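PDB 4OM9: serine protease pet from Escherichia coli, which acts as a secreted serine protease and enterotoxin of enteroaggregative strains, an autotransporter passenger domain that probably cleaves the host protein alpha-fodrin. Local coordinates for residues A[515-520]-A[574-579]; A[592-597]-A[611-616]; A[647-652]-A[666-671]; A[662-667]-A[683-688]. One frame throughout, in Å; residues are numbered along the deposited sequence.

Contact 1: residues A[515-520]-A[574-579]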
loop_
_atom_site.group_PDB
_atom_site.type_symbol
_atom_site.label_atom_id
_atom_site.label_comp_id
_atom_site.label_asym_id
_atom_site.label_seq_id
_atom_site.Cartn_x
_atom_site.Cartn_y
_atom_site.Cartn_z
ATOM N N VAL A 515 0.009 -9.477 -10.168
ATOM C CA VAL A 515 -0.346 -8.066 -10.140
ATOM C C VAL A 515 -0.082 -7.510 -8.757
ATOM O O VAL A 515 -0.551 -8.061 -7.753
ATOM C CB VAL A 515 -1.812 -7.838 -10.486
ATOM C CG1 VAL A 515 -2.185 -6.391 -10.240
ATOM C CG2 VAL A 515 -2.060 -8.225 -11.938
ATOM N N MET A 516 0.718 -6.457 -8.709
ATOM C CA MET A 516 0.929 -5.700 -7.494
ATOM C C MET A 516 0.272 -4.330 -7.667
ATOM O O MET A 516 0.492 -3.634 -8.682
ATOM C CB MET A 516 2.421 -5.545 -7.182
ATOM C CG MET A 516 3.199 -6.835 -7.016
ATOM S SD MET A 516 4.964 -6.456 -6.971
ATOM C CE MET A 516 5.675 -8.087 -6.814
ATOM N N GLN A 517 -0.532 -3.950 -6.681
ATOM C CA GLN A 517 -1.261 -2.687 -6.718
ATOM C C GLN A 517 -1.601 -2.224 -5.322
ATOM O O GLN A 517 -1.556 -3.018 -4.372
ATOM C CB GLN A 517 -2.555 -2.823 -7.530
ATOM C CG GLN A 517 -3.581 -3.750 -6.869
ATOM C CD GLN A 517 -5.002 -3.547 -7.390
ATOM O OE1 GLN A 517 -5.287 -3.760 -8.574
ATOM N NE2 GLN A 517 -5.910 -3.156 -6.486
ATOM N N GLY A 518 -1.980 -0.950 -5.206
ATOM C CA GLY A 518 -2.498 -0.430 -3.954
ATOM C C GLY A 518 -3.899 -0.949 -3.646
ATOM O O GLY A 518 -4.494 -1.707 -4.417
ATOM N N HIS A 519 -4.444 -0.527 -2.516
ATOM C CA HIS A 519 -5.772 -0.982 -2.127
ATOM C C HIS A 519 -6.746 0.188 -2.062
ATOM O O HIS A 519 -6.477 1.217 -1.417
ATOM C CB HIS A 519 -5.721 -1.731 -0.776
ATOM C CG HIS A 519 -7.072 -2.019 -0.189
ATOM N ND1 HIS A 519 -7.927 -2.975 -0.708
ATOM C CD2 HIS A 519 -7.717 -1.479 0.876
ATOM C CE1 HIS A 519 -9.040 -2.996 0.005
ATOM N NE2 HIS A 519 -8.935 -2.101 0.975
ATOM N N ALA A 520 -7.862 0.048 -2.768
ATOM C CA ALA A 520 -8.888 1.082 -2.760
ATOM C C ALA A 520 -9.516 1.083 -1.372
ATOM O O ALA A 520 -9.947 0.031 -0.871
ATOM C CB ALA A 520 -9.935 0.835 -3.834
ATOM N N PRO A 574 -10.671 8.623 -5.252
ATOM C CA PRO A 574 -9.283 9.088 -5.171
ATOM C C PRO A 574 -8.531 8.486 -4.003
ATOM O O PRO A 574 -7.311 8.587 -3.932
ATOM C CB PRO A 574 -9.445 10.600 -4.980
ATOM C CG PRO A 574 -10.715 10.692 -4.133
ATOM C CD PRO A 574 -11.621 9.610 -4.688
ATOM N N ASP A 575 -9.252 7.861 -3.082
ATOM C CA ASP A 575 -8.636 7.419 -1.845
ATOM C C ASP A 575 -8.120 5.987 -1.946
ATOM O O ASP A 575 -8.885 5.024 -1.892
ATOM C CB ASP A 575 -9.620 7.561 -0.673
ATOM C CG ASP A 575 -11.045 7.153 -1.041
ATOM O OD1 ASP A 575 -11.531 7.575 -2.111
ATOM O OD2 ASP A 575 -11.685 6.424 -0.251
ATOM N N TRP A 576 -6.800 5.879 -2.069
ATOM C CA TRP A 576 -6.101 4.615 -2.233
ATOM C C TRP A 576 -4.956 4.508 -1.251
ATOM O O TRP A 576 -4.172 5.465 -1.080
ATOM C CB TRP A 576 -5.541 4.458 -3.665
ATOM C CG TRP A 576 -6.595 4.197 -4.690
ATOM C CD1 TRP A 576 -7.519 5.083 -5.158
ATOM C CD2 TRP A 576 -6.842 2.965 -5.361
ATOM N NE1 TRP A 576 -8.330 4.475 -6.076
ATOM C CE2 TRP A 576 -7.937 3.176 -6.222
ATOM C CE3 TRP A 576 -6.252 1.694 -5.309
ATOM C CZ2 TRP A 576 -8.447 2.170 -7.032
ATOM C CZ3 TRP A 576 -6.768 0.697 -6.107
ATOM C CH2 TRP A 576 -7.853 0.939 -6.958
ATOM N N GLU A 577 -4.830 3.320 -0.666
ATOM C CA GLU A 577 -3.701 2.996 0.180
ATOM C C GLU A 577 -2.515 2.495 -0.644
ATOM O O GLU A 577 -2.631 1.554 -1.425
ATOM C CB GLU A 577 -4.110 1.957 1.226
ATOM C CG GLU A 577 -4.852 2.573 2.413
ATOM C CD GLU A 577 -6.101 1.815 2.784
ATOM O OE1 GLU A 577 -6.135 0.587 2.555
ATOM O OE2 GLU A 577 -7.052 2.442 3.295
ATOM N N THR A 578 -1.371 3.131 -0.447
ATOM C CA THR A 578 -0.139 2.727 -1.103
ATOM C C THR A 578 0.463 1.540 -0.371
ATOM O O THR A 578 0.493 1.517 0.864
ATOM C CB THR A 578 0.853 3.889 -1.147
ATOM O OG1 THR A 578 0.243 4.958 -1.866
ATOM C CG2 THR A 578 2.157 3.481 -1.847
ATOM N N ARG A 579 0.926 0.554 -1.130
ATOM C CA ARG A 579 1.389 -0.692 -0.551
ATOM C C ARG A 579 2.852 -0.893 -0.891
ATOM O O ARG A 579 3.288 -0.474 -1.966
ATOM C CB ARG A 579 0.549 -1.873 -1.060
ATOM C CG ARG A 579 -0.921 -1.767 -0.704
ATOM C CD ARG A 579 -1.096 -1.747 0.818
ATOM N NE ARG A 579 -2.443 -2.146 1.211
ATOM C CZ ARG A 579 -3.041 -1.729 2.326
ATOM N NH1 ARG A 579 -2.394 -0.915 3.147
ATOM N NH2 ARG A 579 -4.274 -2.124 2.621
#
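Trp576 offers one face of its indole to Ala520. The methyl CB of Ala520 sits 3.6 Å from the centroid of the six-membered ring of Trp576, 7° off the ring normal, a CH-pi contact. At the indole edge, near its plane, lie Gly518 O and Gln517 NE2. The His519 ring lies on the other face of the strand pair, with Glu577 and Arg579. Glu577 OE1 comes to the edge of that ring, in its plane, 3.1 Å from His519 CD2. The guanidinium of Arg579 runs alongside the imidazole, its plane turned 8° from the ring. Its NH2 is 3.7 Å from His519 CB. Glu577 OE1 and Arg579 NH2 form a salt bridge by charge alone, since the oxygen is well out of the guanidinium plane. Glu577 OE2 is hydrogen-bonded to Thr521 OG1. The backbones are antiparallel. His519 N gives a bond to Glu577 O at 3.0 Å, and Glu577 N returns one to His519 O at 2.8 Å. Gln517 NE2 bonds to Gly518 O at 2.9 Å, and Gln517 OE1 accepts from Tyr620 N. Asp499 takes bonds from Gln517 NE2 and, through its backbone O, from Arg579 NE. This antiparallel pairing is unusual among the mostly parallel strands of the beta-helix, and it joins the ends of a long excursion that contains two helices. The chemistry is divided by face: methyl on indole on one, a charged group on the other. Asp499 OD2 and Asp522 OD2 bond to His519 ND1 and NE2, so a doubly protonated ring is plausible, though Arg579 would oppose it.

Contact 2: residues A[592-597]-A[611-616]; sequences SLSIAR and VINIGD
Asp616 turns its carboxylate toward Ser594 at the end of two parallel strands. Its CG is anti to the backbone N (chi1 -171°), which starts the carboxylate out on the side of Ser594. The hydroxyl OG of Ser594 is 3.3 Å from Asp616 OD2. This is at most a weak hydrogen bond, as the hydroxyl proton has another acceptor within reach. The other carboxylate oxygen, OD1, accepts from the backbone N of Thr618. Ser592 and Val611 meet flank to flank on the same sheet face, CB to CB at 3.8 Å. Ser594 and Asn613 follow them there more loosely. The opposite face carries Leu593, Ile595, Ile612 and Ile614. Here the isoleucines meet lightly, with Ile595 CD1 4.4 Å from Ile614 CG2, and Leu593 and Ile612 also pack on Ile605 and Ile588 in the interior.

The strands run 3° from parallel. Leu593 N bonds to Val611 O at 2.7 Å, Asn613 N to Leu593 O, and Ile595 N to Asn613 O. The chain turns at Gly615, whose phi is positive.

This is the stacking of successive coils in a right-handed parallel beta-helix. Aliphatic side chains fill the inside. The partly exposed outside has mostly small polar ones, with Val611 among them. Ile595 O accepts one good bond, from Asp616 N at 2.8 Å, and one weak bond, from Gly615 N. A water links Arg597 N to Asp616 O, so backbone pairing is continued past the strand ends.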
loop_
_atom_site.group_PDB
_atom_site.type_symbol
_atom_site.label_atom_id
_atom_site.label_comp_id
_atom_site.label_asym_id
_atom_site.label_seq_id
_atom_site.Cartn_x
_atom_site.Cartn_y
_atom_site.Cartn_z
ATOM N N SER A 592 3.016 -12.616 -16.927
ATOM C CA SER A 592 3.211 -11.186 -16.884
ATOM C C SER A 592 3.177 -10.625 -15.474
ATOM O O SER A 592 2.476 -11.110 -14.582
ATOM C CB SER A 592 2.192 -10.472 -17.783
ATOM O OG SER A 592 0.869 -10.623 -17.319
ATOM N N LEU A 593 3.994 -9.606 -15.285
ATOM C CA LEU A 593 4.042 -8.877 -14.046
ATOM C C LEU A 593 3.524 -7.467 -14.304
ATOM O O LEU A 593 4.020 -6.779 -15.187
ATOM C CB LEU A 593 5.463 -8.852 -13.501
ATOM C CG LEU A 593 5.708 -7.991 -12.273
ATOM C CD1 LEU A 593 4.861 -8.460 -11.113
ATOM C CD2 LEU A 593 7.167 -8.035 -11.922
ATOM N N SER A 594 2.509 -7.066 -13.546
ATOM C CA SER A 594 1.942 -5.730 -13.632
ATOM C C SER A 594 2.086 -5.013 -12.296
ATOM O O SER A 594 1.723 -5.545 -11.234
ATOM C CB SER A 594 0.456 -5.771 -14.019
ATOM O OG SER A 594 0.249 -6.520 -15.196
ATOM N N ILE A 595 2.634 -3.810 -12.355
ATOM C CA ILE A 595 2.631 -2.929 -11.218
ATOM C C ILE A 595 1.652 -1.828 -11.571
ATOM O O ILE A 595 1.832 -1.114 -12.574
ATOM C CB ILE A 595 4.019 -2.359 -10.912
ATOM C CG1 ILE A 595 4.976 -3.496 -10.558
ATOM C CG2 ILE A 595 3.933 -1.355 -9.766
ATOM C CD1 ILE A 595 6.426 -3.073 -10.519
ATOM N N ALA A 596 0.600 -1.725 -10.762
ATOM C CA ALA A 596 -0.502 -0.821 -11.024
ATOM C C ALA A 596 -0.541 0.245 -9.945
ATOM O O ALA A 596 0.402 0.375 -9.172
ATOM C CB ALA A 596 -1.824 -1.579 -11.091
ATOM N N ARG A 597 -1.618 1.017 -9.923
ATOM C CA ARG A 597 -1.645 2.279 -9.180
ATOM C C ARG A 597 -1.352 2.081 -7.692
ATOM O O ARG A 597 -1.809 1.127 -7.080
ATOM C CB ARG A 597 -2.993 2.983 -9.373
ATOM C CG ARG A 597 -4.205 2.177 -8.914
ATOM C CD ARG A 597 -5.423 3.084 -8.757
ATOM N NE ARG A 597 -5.073 4.331 -8.068
ATOM C CZ ARG A 597 -5.766 5.465 -8.169
ATOM N NH1 ARG A 597 -6.853 5.504 -8.925
ATOM N NH2 ARG A 597 -5.376 6.553 -7.514
ATOM N N VAL A 611 6.027 -10.616 -19.796
ATOM C CA VAL A 611 5.645 -9.228 -19.978
ATOM C C VAL A 611 5.639 -8.485 -18.643
ATOM O O VAL A 611 5.096 -8.968 -17.650
ATOM C CB VAL A 611 4.264 -9.128 -20.661
ATOM C CG1 VAL A 611 3.706 -7.732 -20.550
ATOM C CG2 VAL A 611 4.391 -9.520 -22.133
ATOM N N ILE A 612 6.288 -7.323 -18.622
ATOM C CA ILE A 612 6.319 -6.475 -17.437
ATOM C C ILE A 612 5.700 -5.108 -17.716
ATOM O O ILE A 612 6.252 -4.298 -18.483
ATOM C CB ILE A 612 7.750 -6.269 -16.932
ATOM C CG1 ILE A 612 8.462 -7.614 -16.780
ATOM C CG2 ILE A 612 7.748 -5.459 -15.630
ATOM C CD1 ILE A 612 9.842 -7.508 -16.135
ATOM N N ASN A 613 4.543 -4.855 -17.119
ATOM C CA ASN A 613 3.924 -3.543 -17.257
ATOM C C ASN A 613 4.062 -2.760 -15.961
ATOM O O ASN A 613 3.352 -3.007 -14.984
ATOM C CB ASN A 613 2.459 -3.674 -17.669
ATOM C CG ASN A 613 2.288 -4.413 -18.994
ATOM O OD1 ASN A 613 3.059 -4.210 -19.941
ATOM N ND2 ASN A 613 1.278 -5.280 -19.065
ATOM N N ILE A 614 5.030 -1.853 -15.945
ATOM C CA ILE A 614 5.207 -0.927 -14.832
ATOM C C ILE A 614 4.364 0.310 -15.035
ATOM O O ILE A 614 4.507 1.003 -16.051
ATOM C CB ILE A 614 6.656 -0.523 -14.690
ATOM C CG1 ILE A 614 7.531 -1.781 -14.751
ATOM C CG2 ILE A 614 6.851 0.255 -13.419
ATOM C CD1 ILE A 614 8.883 -1.643 -14.084
ATOM N N GLY A 615 3.489 0.588 -14.075
ATOM C CA GLY A 615 2.520 1.662 -14.203
ATOM C C GLY A 615 1.370 1.255 -15.105
ATOM O O GLY A 615 0.911 2.041 -15.927
ATOM N N ASP A 616 0.929 0.013 -14.964
ATOM C CA ASP A 616 -0.225 -0.519 -15.687
ATOM C C ASP A 616 -1.504 0.196 -15.265
ATOM O O ASP A 616 -1.692 0.495 -14.082
ATOM C CB ASP A 616 -0.364 -2.037 -15.433
ATOM C CG ASP A 616 -1.410 -2.691 -16.329
ATOM O OD1 ASP A 616 -2.271 -1.982 -16.880
ATOM O OD2 ASP A 616 -1.369 -3.921 -16.505
HETATM O O HOH W 1 -3.556 1.052 -12.064
#

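Contact 3: residues A[647-652]-A[666-671]; sequences GESKFT and DKAIVT
Ile669 O is gripped from two directions, by the backbone N of Phe651 and by a water. Phe651 N approaches at 3.2 Å from above the carbonyl plane of Ile669, and the bond is bent, with an angle of 140° at the hydrogen. The water donates to Ile669 O at 3.0 Å. It also bonds to Thr652 OG1 at 2.7 Å and to Thr671 OG1. These two threonines lie side by side and point the same way. In each, OG1 is anti to the carbonyl carbon (chi1 -64° in Thr652), which places both hydroxyls within reach of the one water. The hydroxyls themselves stay 4.2 Å apart, Thr652 OG1 to Thr671 OG1.

The other backbone bonds are straighter. Ile669 N reaches Ser649 O at 2.7 Å, and Thr671 N reaches Phe651 O. On the buried face, Val670 CG1 comes to the edge of the Phe651 ring, 4.1 Å from CD2 of Phe651. Ser649 OG rests against the methyl CB of Ala668. Phe651 and Val670 both also pack on Ile614, from the strand 611-614. Lys650, on the outer face across from Ile669, makes a salt bridge through NZ to Glu648 OE2 (2.7 Å) of the preceding loop.

Two parallel strands of adjacent beta-helix coils meet here. The inner side chains are largely apolar and the outer ones mainly charged or hydroxyl-bearing. The water gives Ile669 O a second donor beside the bent bond from Phe651 N and ties the paired threonines to the backbone, so this end of the outer face is held by polar links as well as by the strand pairing.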
loop_
_atom_site.group_PDB
_atom_site.type_symbol
_atom_site.label_atom_id
_atom_site.label_comp_id
_atom_site.label_asym_id
_atom_site.label_seq_id
_atom_site.Cartn_x
_atom_site.Cartn_y
_atom_site.Cartn_z
ATOM N N GLY A 647 -2.885 6.084 -11.458
ATOM C CA GLY A 647 -2.317 6.701 -10.277
ATOM C C GLY A 647 -0.826 6.434 -10.247
ATOM O O GLY A 647 -0.319 5.620 -11.015
ATOM N N GLU A 648 -0.124 7.121 -9.360
ATOM C CA GLU A 648 1.318 6.981 -9.243
ATOM C C GLU A 648 1.743 5.557 -8.895
ATOM O O GLU A 648 1.099 4.894 -8.083
ATOM C CB GLU A 648 1.828 7.953 -8.191
ATOM C CG GLU A 648 3.212 7.695 -7.691
ATOM C CD GLU A 648 3.690 8.804 -6.780
ATOM O OE1 GLU A 648 3.724 9.977 -7.227
ATOM O OE2 GLU A 648 4.022 8.508 -5.618
ATOM N N SER A 649 2.819 5.085 -9.527
ATOM C CA SER A 649 3.409 3.791 -9.194
ATOM C C SER A 649 4.934 3.863 -9.176
ATOM O O SER A 649 5.538 4.666 -9.896
ATOM C CB SER A 649 2.958 2.731 -10.189
ATOM O OG SER A 649 3.480 3.012 -11.475
ATOM N N LYS A 650 5.564 3.018 -8.370
ATOM C CA LYS A 650 7.016 3.092 -8.235
ATOM C C LYS A 650 7.730 1.753 -8.393
ATOM O O LYS A 650 7.411 0.779 -7.697
ATOM C CB LYS A 650 7.408 3.672 -6.878
ATOM C CG LYS A 650 7.070 5.116 -6.659
ATOM C CD LYS A 650 7.877 5.618 -5.479
ATOM C CE LYS A 650 7.656 7.106 -5.217
ATOM N NZ LYS A 650 6.293 7.378 -4.697
ATOM N N PHE A 651 8.716 1.717 -9.282
ATOM C CA PHE A 651 9.642 0.596 -9.278
ATOM C C PHE A 651 11.066 1.088 -9.098
ATOM O O PHE A 651 11.503 2.057 -9.730
ATOM C CB PHE A 651 9.550 -0.259 -10.542
ATOM C CG PHE A 651 10.555 -1.371 -10.561
ATOM C CD1 PHE A 651 10.396 -2.477 -9.730
ATOM C CD2 PHE A 651 11.690 -1.292 -11.351
ATOM C CE1 PHE A 651 11.332 -3.483 -9.719
ATOM C CE2 PHE A 651 12.632 -2.297 -11.346
ATOM C CZ PHE A 651 12.461 -3.392 -10.537
ATOM N N THR A 652 11.772 0.405 -8.214
ATOM C CA THR A 652 13.145 0.708 -7.891
ATOM C C THR A 652 13.929 -0.600 -7.829
ATOM O O THR A 652 13.576 -1.518 -7.053
ATOM C CB THR A 652 13.247 1.447 -6.558
ATOM O OG1 THR A 652 12.597 2.715 -6.680
ATOM C CG2 THR A 652 14.700 1.661 -6.157
ATOM N N ASP A 666 2.044 5.956 -17.744
ATOM C CA ASP A 666 1.809 7.262 -17.152
ATOM C C ASP A 666 1.875 7.253 -15.618
ATOM O O ASP A 666 1.366 6.339 -14.968
ATOM C CB ASP A 666 0.456 7.794 -17.626
ATOM C CG ASP A 666 0.267 9.259 -17.309
ATOM O OD1 ASP A 666 1.276 9.939 -17.028
ATOM O OD2 ASP A 666 -0.889 9.729 -17.338
ATOM N N LYS A 667 2.555 8.258 -15.068
ATOM C CA LYS A 667 2.675 8.493 -13.626
ATOM C C LYS A 667 3.595 7.500 -12.887
ATOM O O LYS A 667 3.864 7.681 -11.702
ATOM C CB LYS A 667 1.283 8.510 -12.973
ATOM C CG LYS A 667 0.400 9.671 -13.451
ATOM C CD LYS A 667 -0.907 9.766 -12.657
ATOM C CE LYS A 667 -1.690 11.038 -13.010
ATOM N NZ LYS A 667 -1.932 11.156 -14.479
ATOM N N ALA A 668 4.101 6.483 -13.582
ATOM C CA ALA A 668 5.084 5.583 -12.977
ATOM C C ALA A 668 6.423 6.293 -12.766
ATOM O O ALA A 668 6.856 7.091 -13.590
ATOM C CB ALA A 668 5.278 4.328 -13.835
ATOM N N ILE A 669 7.071 6.002 -11.645
ATOM C CA ILE A 669 8.409 6.507 -11.379
ATOM C C ILE A 669 9.354 5.343 -11.122
ATOM O O ILE A 669 9.323 4.712 -10.052
ATOM C CB ILE A 669 8.439 7.463 -10.187
ATOM C CG1 ILE A 669 7.475 8.627 -10.432
ATOM C CG2 ILE A 669 9.858 7.956 -9.951
ATOM C CD1 ILE A 669 7.439 9.652 -9.325
ATOM N N VAL A 670 10.185 5.080 -12.127
ATOM C CA VAL A 670 11.162 4.012 -12.125
ATOM C C VAL A 670 12.586 4.489 -11.875
ATOM O O VAL A 670 13.051 5.437 -12.521
ATOM C CB VAL A 670 11.147 3.273 -13.458
ATOM C CG1 VAL A 670 12.182 2.163 -13.454
ATOM C CG2 VAL A 670 9.751 2.734 -13.749
ATOM N N THR A 671 13.276 3.811 -10.963
ATOM C CA THR A 671 14.678 4.073 -10.670
ATOM C C THR A 671 15.561 2.829 -10.815
ATOM O O THR A 671 15.661 2.005 -9.909
ATOM C CB THR A 671 14.850 4.618 -9.260
ATOM O OG1 THR A 671 14.053 5.800 -9.113
ATOM C CG2 THR A 671 16.317 4.931 -8.982
HETATM O O HOH W 2 11.604 4.733 -8.161
#

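Contact 4: residues A[662-667]-A[683-688]; sequences ISIGDK and LTIHKG
Ser663 OG is anti to its backbone N (chi1 -177°), and His686 CG is anti to its own carbonyl carbon (chi1 -65°). The chi2 of His686 (-85°) then turns the ring so that its NE2 edge meets the hydroxyl, just past the end of strand 682-685. Ser663 OG lies at the ring edge, in its plane, 3.1 Å from His686 NE2. One face of the imidazole is covered by Thr684 CG2, toward the rim of the ring. Ile664 O lies near the ring edge too, and it accepts a bond from His686 N at 2.8 Å.

On the inner face, Leu683 CD1 touches Ile662 CG2 at 3.6 Å and Ile664 CD1 at 4.2 Å. Ile664 CD1 also comes near Ile685 CG1. The backbone bonds run from Thr684 N to Ile662 O and from Ile664 N to Thr684 O. A water donates to Ile662 O and bonds to Thr684 OG1, adding a second grip on that carbonyl.

Past the strands, Lys667 N gives a bond to Gly688 O at 2.7 Å, from above the carbonyl plane. Asp666 OD1 packs 3.1 Å from Gly688 CA, a close approach to the glycine backbone. Lys667 NZ forms a salt bridge with Asp666 OD2, its hydrogen bond weak at 3.4 Å.

The pair belongs to a run of stacked beta-helix coils. Strand 611-614 bonds to Ser663 and Gly665 on one side, and Leu683 bonds to Asn702, just before strand 703-705, on the other. Val691 of strand 690-693 packs on Ile664 and Ile685 across the interior.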
loop_
_atom_site.group_PDB
_atom_site.type_symbol
_atom_site.label_atom_id
_atom_site.label_comp_id
_atom_site.label_asym_id
_atom_site.label_seq_id
_atom_site.Cartn_x
_atom_site.Cartn_y
_atom_site.Cartn_z
ATOM N N ILE A 662 8.794 -4.920 -21.991
ATOM C CA ILE A 662 8.673 -4.069 -20.822
ATOM C C ILE A 662 7.971 -2.770 -21.185
ATOM O O ILE A 662 8.248 -2.168 -22.232
ATOM C CB ILE A 662 10.053 -3.737 -20.185
ATOM C CG1 ILE A 662 10.791 -5.012 -19.792
ATOM C CG2 ILE A 662 9.873 -2.852 -18.961
ATOM C CD1 ILE A 662 12.200 -4.757 -19.238
ATOM N N SER A 663 7.070 -2.327 -20.315
ATOM C CA SER A 663 6.271 -1.143 -20.583
ATOM C C SER A 663 6.194 -0.290 -19.334
ATOM O O SER A 663 5.913 -0.790 -18.242
ATOM C CB SER A 663 4.878 -1.535 -21.046
ATOM O OG SER A 663 4.113 -0.411 -21.367
ATOM N N ILE A 664 6.449 1.002 -19.488
ATOM C CA ILE A 664 6.394 1.918 -18.362
ATOM C C ILE A 664 5.388 3.008 -18.692
ATOM O O ILE A 664 5.548 3.752 -19.663
ATOM C CB ILE A 664 7.781 2.489 -18.046
ATOM C CG1 ILE A 664 8.742 1.315 -17.797
ATOM C CG2 ILE A 664 7.720 3.417 -16.845
ATOM C CD1 ILE A 664 10.134 1.701 -17.363
ATOM N N GLY A 665 4.321 3.064 -17.902
ATOM C CA GLY A 665 3.195 3.908 -18.220
ATOM C C GLY A 665 3.084 5.200 -17.427
ATOM O O GLY A 665 3.909 5.511 -16.569
ATOM N N ASP A 666 2.044 5.956 -17.744
ATOM C CA ASP A 666 1.809 7.262 -17.152
ATOM C C ASP A 666 1.875 7.253 -15.618
ATOM O O ASP A 666 1.366 6.339 -14.968
ATOM C CB ASP A 666 0.456 7.794 -17.626
ATOM C CG ASP A 666 0.267 9.259 -17.309
ATOM O OD1 ASP A 666 1.276 9.939 -17.028
ATOM O OD2 ASP A 666 -0.889 9.729 -17.338
ATOM N N LYS A 667 2.555 8.258 -15.068
ATOM C CA LYS A 667 2.675 8.493 -13.626
ATOM C C LYS A 667 3.595 7.500 -12.887
ATOM O O LYS A 667 3.864 7.681 -11.702
ATOM C CB LYS A 667 1.283 8.510 -12.973
ATOM C CG LYS A 667 0.400 9.671 -13.451
ATOM C CD LYS A 667 -0.907 9.766 -12.657
ATOM C CE LYS A 667 -1.690 11.038 -13.010
ATOM N NZ LYS A 667 -1.932 11.156 -14.479
ATOM N N LEU A 683 11.869 -2.242 -24.745
ATOM C CA LEU A 683 11.516 -1.350 -23.655
ATOM C C LEU A 683 10.766 -0.125 -24.152
ATOM O O LEU A 683 11.308 0.669 -24.925
ATOM C CB LEU A 683 12.770 -0.910 -22.901
ATOM C CG LEU A 683 12.520 0.171 -21.837
ATOM C CD1 LEU A 683 11.424 -0.247 -20.882
ATOM C CD2 LEU A 683 13.784 0.477 -21.074
ATOM N N THR A 684 9.528 0.046 -23.699
ATOM C CA THR A 684 8.742 1.198 -24.124
ATOM C C THR A 684 8.354 2.087 -22.957
ATOM O O THR A 684 7.624 1.672 -22.065
ATOM C CB THR A 684 7.467 0.779 -24.875
ATOM O OG1 THR A 684 7.830 0.087 -26.076
ATOM C CG2 THR A 684 6.652 2.011 -25.255
ATOM N N ILE A 685 8.850 3.322 -22.983
ATOM C CA ILE A 685 8.562 4.311 -21.946
ATOM C C ILE A 685 7.509 5.275 -22.459
ATOM O O ILE A 685 7.782 6.060 -23.360
ATOM C CB ILE A 685 9.837 5.060 -21.539
ATOM C CG1 ILE A 685 10.864 4.045 -21.017
ATOM C CG2 ILE A 685 9.531 6.116 -20.517
ATOM C CD1 ILE A 685 12.162 4.642 -20.528
ATOM N N HIS A 686 6.298 5.189 -21.913
ATOM C CA HIS A 686 5.170 5.972 -22.423
ATOM C C HIS A 686 5.136 7.399 -21.886
ATOM O O HIS A 686 5.827 7.734 -20.925
ATOM C CB HIS A 686 3.835 5.305 -22.086
ATOM C CG HIS A 686 3.620 3.980 -22.752
ATOM N ND1 HIS A 686 3.119 3.861 -24.027
ATOM C CD2 HIS A 686 3.811 2.715 -22.299
ATOM C CE1 HIS A 686 3.017 2.579 -24.342
ATOM N NE2 HIS A 686 3.427 1.865 -23.309
ATOM N N LYS A 687 4.301 8.222 -22.515
ATOM C CA LYS A 687 4.114 9.613 -22.116
ATOM C C LYS A 687 3.607 9.696 -20.683
ATOM O O LYS A 687 2.629 9.034 -20.314
ATOM C CB LYS A 687 3.145 10.315 -23.071
ATOM C CG LYS A 687 2.868 11.778 -22.748
ATOM C CD LYS A 687 2.173 12.472 -23.922
ATOM C CE LYS A 687 1.812 13.922 -23.610
ATOM N NZ LYS A 687 3.014 14.779 -23.420
ATOM N N GLY A 688 4.290 10.498 -19.874
ATOM C CA GLY A 688 3.939 10.626 -18.475
ATOM C C GLY A 688 4.735 9.778 -17.489
ATOM O O GLY A 688 4.436 9.796 -16.291
HETATM O O HOH W 3 8.012 -2.567 -25.080
#

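In the fold
All four contacts lie in the beta-helical stalk of the passenger domain. Contact 1 comes first along the chain and contact 2 follows it. Contacts 3 and 4 overlap, sharing Asp666 and Lys667, where strand 661-664 leads into strand 668-672. The centres of contacts 1 and 2 are 14 Å apart, those of contacts 2 and 4 10 Å. Contact 3 meets contact 4 through Val670 on Ile664, and contact 2 through Val670 on Ile614 and Ser649 on Gly615. Contact 1 stays about 11 Å from contact 4 at the nearest atoms. Strands 514-520, 592-595, 611-614, 661-664 and 682-685 follow one another in parallel along one face, while contact 3 lies on another and shares the apolar interior through Val670.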